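Local coordinates for hypothetical protein yycE (PDB 1TWU), which is of unknown function but belongs to the vicinal oxygen chelate superfamily and is a putative glyoxalase or fosfomycin resistance protein, at residues A[27-32]-A[50-55]. Numbering follows the deposited sequence.
Sequences RFYEEG and VMFGLP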
loop_
_atom_site.group_PDB
_atom_site.type_symbol
_atom_site.label_atom_id
_atom_site.label_comp_id
_atom_site.label_asym_id
_atom_site.label_seq_id
_atom_site.Cartn_x
_atom_site.Cartn_y
_atom_site.Cartn_z
ATOM N N ARG A 27 -11.889 0.236 14.087
ATOM C CA ARG A 27 -13.301 -0.037 13.844
ATOM C C ARG A 27 -13.564 -0.302 12.361
ATOM O O ARG A 27 -14.302 -1.220 12.009
ATOM C CB ARG A 27 -14.170 1.131 14.310
ATOM C CG ARG A 27 -15.644 0.948 13.963
ATOM C CD ARG A 27 -16.498 2.019 14.604
ATOM N NE ARG A 27 -17.934 1.796 14.435
ATOM C CZ ARG A 27 -18.651 2.210 13.395
ATOM N NH1 ARG A 27 -18.078 2.876 12.404
ATOM N NH2 ARG A 27 -19.955 1.976 13.361
ATOM N N PHE A 28 -12.955 0.501 11.495
ATOM C CA PHE A 28 -13.139 0.345 10.056
ATOM C C PHE A 28 -12.539 -0.957 9.535
ATOM O O PHE A 28 -13.216 -1.740 8.857
ATOM C CB PHE A 28 -12.491 1.515 9.305
ATOM C CG PHE A 28 -12.593 1.410 7.798
ATOM C CD1 PHE A 28 -13.749 1.812 7.129
ATOM C CD2 PHE A 28 -11.538 0.892 7.048
ATOM C CE1 PHE A 28 -13.852 1.701 5.735
ATOM C CE2 PHE A 28 -11.632 0.775 5.661
ATOM C CZ PHE A 28 -12.792 1.181 5.002
ATOM N N TYR A 29 -11.265 -1.182 9.850
ATOM C CA TYR A 29 -10.551 -2.366 9.373
ATOM C C TYR A 29 -10.860 -3.682 10.058
ATOM O O TYR A 29 -10.951 -4.718 9.397
ATOM C CB TYR A 29 -9.040 -2.106 9.406
ATOM C CG TYR A 29 -8.630 -1.133 8.341
ATOM C CD1 TYR A 29 -8.487 -1.542 7.019
ATOM C CD2 TYR A 29 -8.486 0.227 8.631
ATOM C CE1 TYR A 29 -8.215 -0.613 5.999
ATOM C CE2 TYR A 29 -8.217 1.167 7.623
ATOM C CZ TYR A 29 -8.085 0.741 6.311
ATOM O OH TYR A 29 -7.848 1.659 5.317
ATOM N N GLU A 30 -11.028 -3.655 11.371
ATOM C CA GLU A 30 -11.303 -4.887 12.073
ATOM C C GLU A 30 -12.797 -5.171 12.137
ATOM O O GLU A 30 -13.238 -6.271 11.807
ATOM C CB GLU A 30 -10.704 -4.837 13.473
ATOM C CG GLU A 30 -10.109 -6.156 13.890
ATOM C CD GLU A 30 -9.520 -6.120 15.281
ATOM O OE1 GLU A 30 -8.869 -5.108 15.634
ATOM O OE2 GLU A 30 -9.695 -7.116 16.014
ATOM N N GLU A 31 -13.578 -4.182 12.552
ATOM C CA GLU A 31 -15.020 -4.360 12.632
ATOM C C GLU A 31 -15.678 -4.244 11.264
ATOM O O GLU A 31 -16.639 -4.951 10.968
ATOM C CB GLU A 31 -15.651 -3.323 13.551
ATOM C CG GLU A 31 -15.191 -3.369 14.986
ATOM C CD GLU A 31 -16.102 -2.549 15.891
ATOM O OE1 GLU A 31 -15.613 -2.037 16.929
ATOM O OE2 GLU A 31 -17.312 -2.423 15.568
ATOM N N GLY A 32 -15.165 -3.347 10.434
ATOM C CA GLY A 32 -15.744 -3.154 9.122
ATOM C C GLY A 32 -15.346 -4.199 8.109
ATOM O O GLY A 32 -16.184 -4.976 7.650
ATOM N N VAL A 50 -1.136 -1.119 15.238
ATOM C CA VAL A 50 -1.863 -2.361 15.048
ATOM C C VAL A 50 -1.614 -2.861 13.629
ATOM O O VAL A 50 -1.468 -2.069 12.702
ATOM C CB VAL A 50 -3.381 -2.141 15.291
ATOM C CG1 VAL A 50 -3.952 -1.195 14.242
ATOM C CG2 VAL A 50 -4.107 -3.467 15.291
ATOM N N MET A 51 -1.540 -4.177 13.468
ATOM C CA MET A 51 -1.301 -4.770 12.162
ATOM C C MET A 51 -2.496 -5.626 11.744
ATOM O O MET A 51 -3.006 -6.412 12.538
ATOM C CB MET A 51 -0.019 -5.618 12.202
ATOM C CG MET A 51 1.268 -4.834 12.539
ATOM S SD MET A 51 1.481 -4.345 14.272
ATOM C CE MET A 51 3.202 -4.274 14.310
ATOM N N PHE A 52 -2.947 -5.454 10.500
ATOM C CA PHE A 52 -4.085 -6.207 9.958
ATOM C C PHE A 52 -3.659 -7.073 8.778
ATOM O O PHE A 52 -2.989 -6.599 7.861
ATOM C CB PHE A 52 -5.198 -5.257 9.499
ATOM C CG PHE A 52 -5.790 -4.449 10.604
ATOM C CD1 PHE A 52 -6.384 -5.078 11.698
ATOM C CD2 PHE A 52 -5.725 -3.062 10.580
ATOM C CE1 PHE A 52 -6.900 -4.334 12.756
ATOM C CE2 PHE A 52 -6.240 -2.307 11.634
ATOM C CZ PHE A 52 -6.827 -2.947 12.724
ATOM N N GLY A 53 -4.060 -8.339 8.805
ATOM C CA GLY A 53 -3.701 -9.247 7.733
ATOM C C GLY A 53 -4.372 -8.871 6.431
ATOM O O GLY A 53 -5.472 -8.322 6.426
ATOM N N LEU A 54 -3.718 -9.176 5.318
ATOM C CA LEU A 54 -4.274 -8.837 4.021
ATOM C C LEU A 54 -4.149 -9.985 3.014
ATOM O O LEU A 54 -3.550 -9.826 1.950
ATOM C CB LEU A 54 -3.566 -7.592 3.493
ATOM C CG LEU A 54 -4.375 -6.624 2.643
ATOM C CD1 LEU A 54 -5.511 -6.013 3.456
ATOM C CD2 LEU A 54 -3.435 -5.555 2.137
ATOM N N PRO A 55 -4.727 -11.157 3.331
ATOM C CA PRO A 55 -5.476 -11.458 4.556
ATOM C C PRO A 55 -4.605 -11.982 5.701
ATOM O O PRO A 55 -5.060 -12.054 6.842
ATOM C CB PRO A 55 -6.477 -12.503 4.083
ATOM C CG PRO A 55 -5.644 -13.301 3.129
ATOM C CD PRO A 55 -4.917 -12.229 2.335
#
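Tyr29, in the last turn of helix 22-32, faces Phe52, near the end of strand 47-53, with their CA atoms 7.5 Å apart and no hydrogen bond joining the two backbones. The helix closes with a wider pi-type turn, marked by a weak bond from Gly32 N to Arg27 O (2.8 Å). The Phe52 ring meets the helix, and Tyr29 CB sits over one face, displaced toward the rim: it lies 3.6 Å from Phe52 CE2 and makes a CH-pi contact 3.9 Å from the ring centroid. With CG anti to the carbonyl carbon (chi1 -71°), the tyrosine ring leads off past Phe52. The two ring planes lie 20° apart but are slid so that they barely overlap. In this beta-alpha-beta-beta-beta module, one of two in the chain and characteristic of the vicinal oxygen chelate fold, the contact seats the helix against its own four-stranded sheet; Ile26 and Phe63 also pack on Phe52. Tyr29 OH hydrogen-bonds to Asp122, in the second half of the chain. Glu30 takes the edge of the same phenylalanine ring. Its chain, extended beyond CG, runs past CE1 and brings OE1 close to the ring plane, 3.6 Å from Phe52 CE1, with the carboxylate turned 53° to the ring. A salt bridge to Arg37, on the neighbouring strand 37-44, holds OE1 and probably stabilises its negative charge.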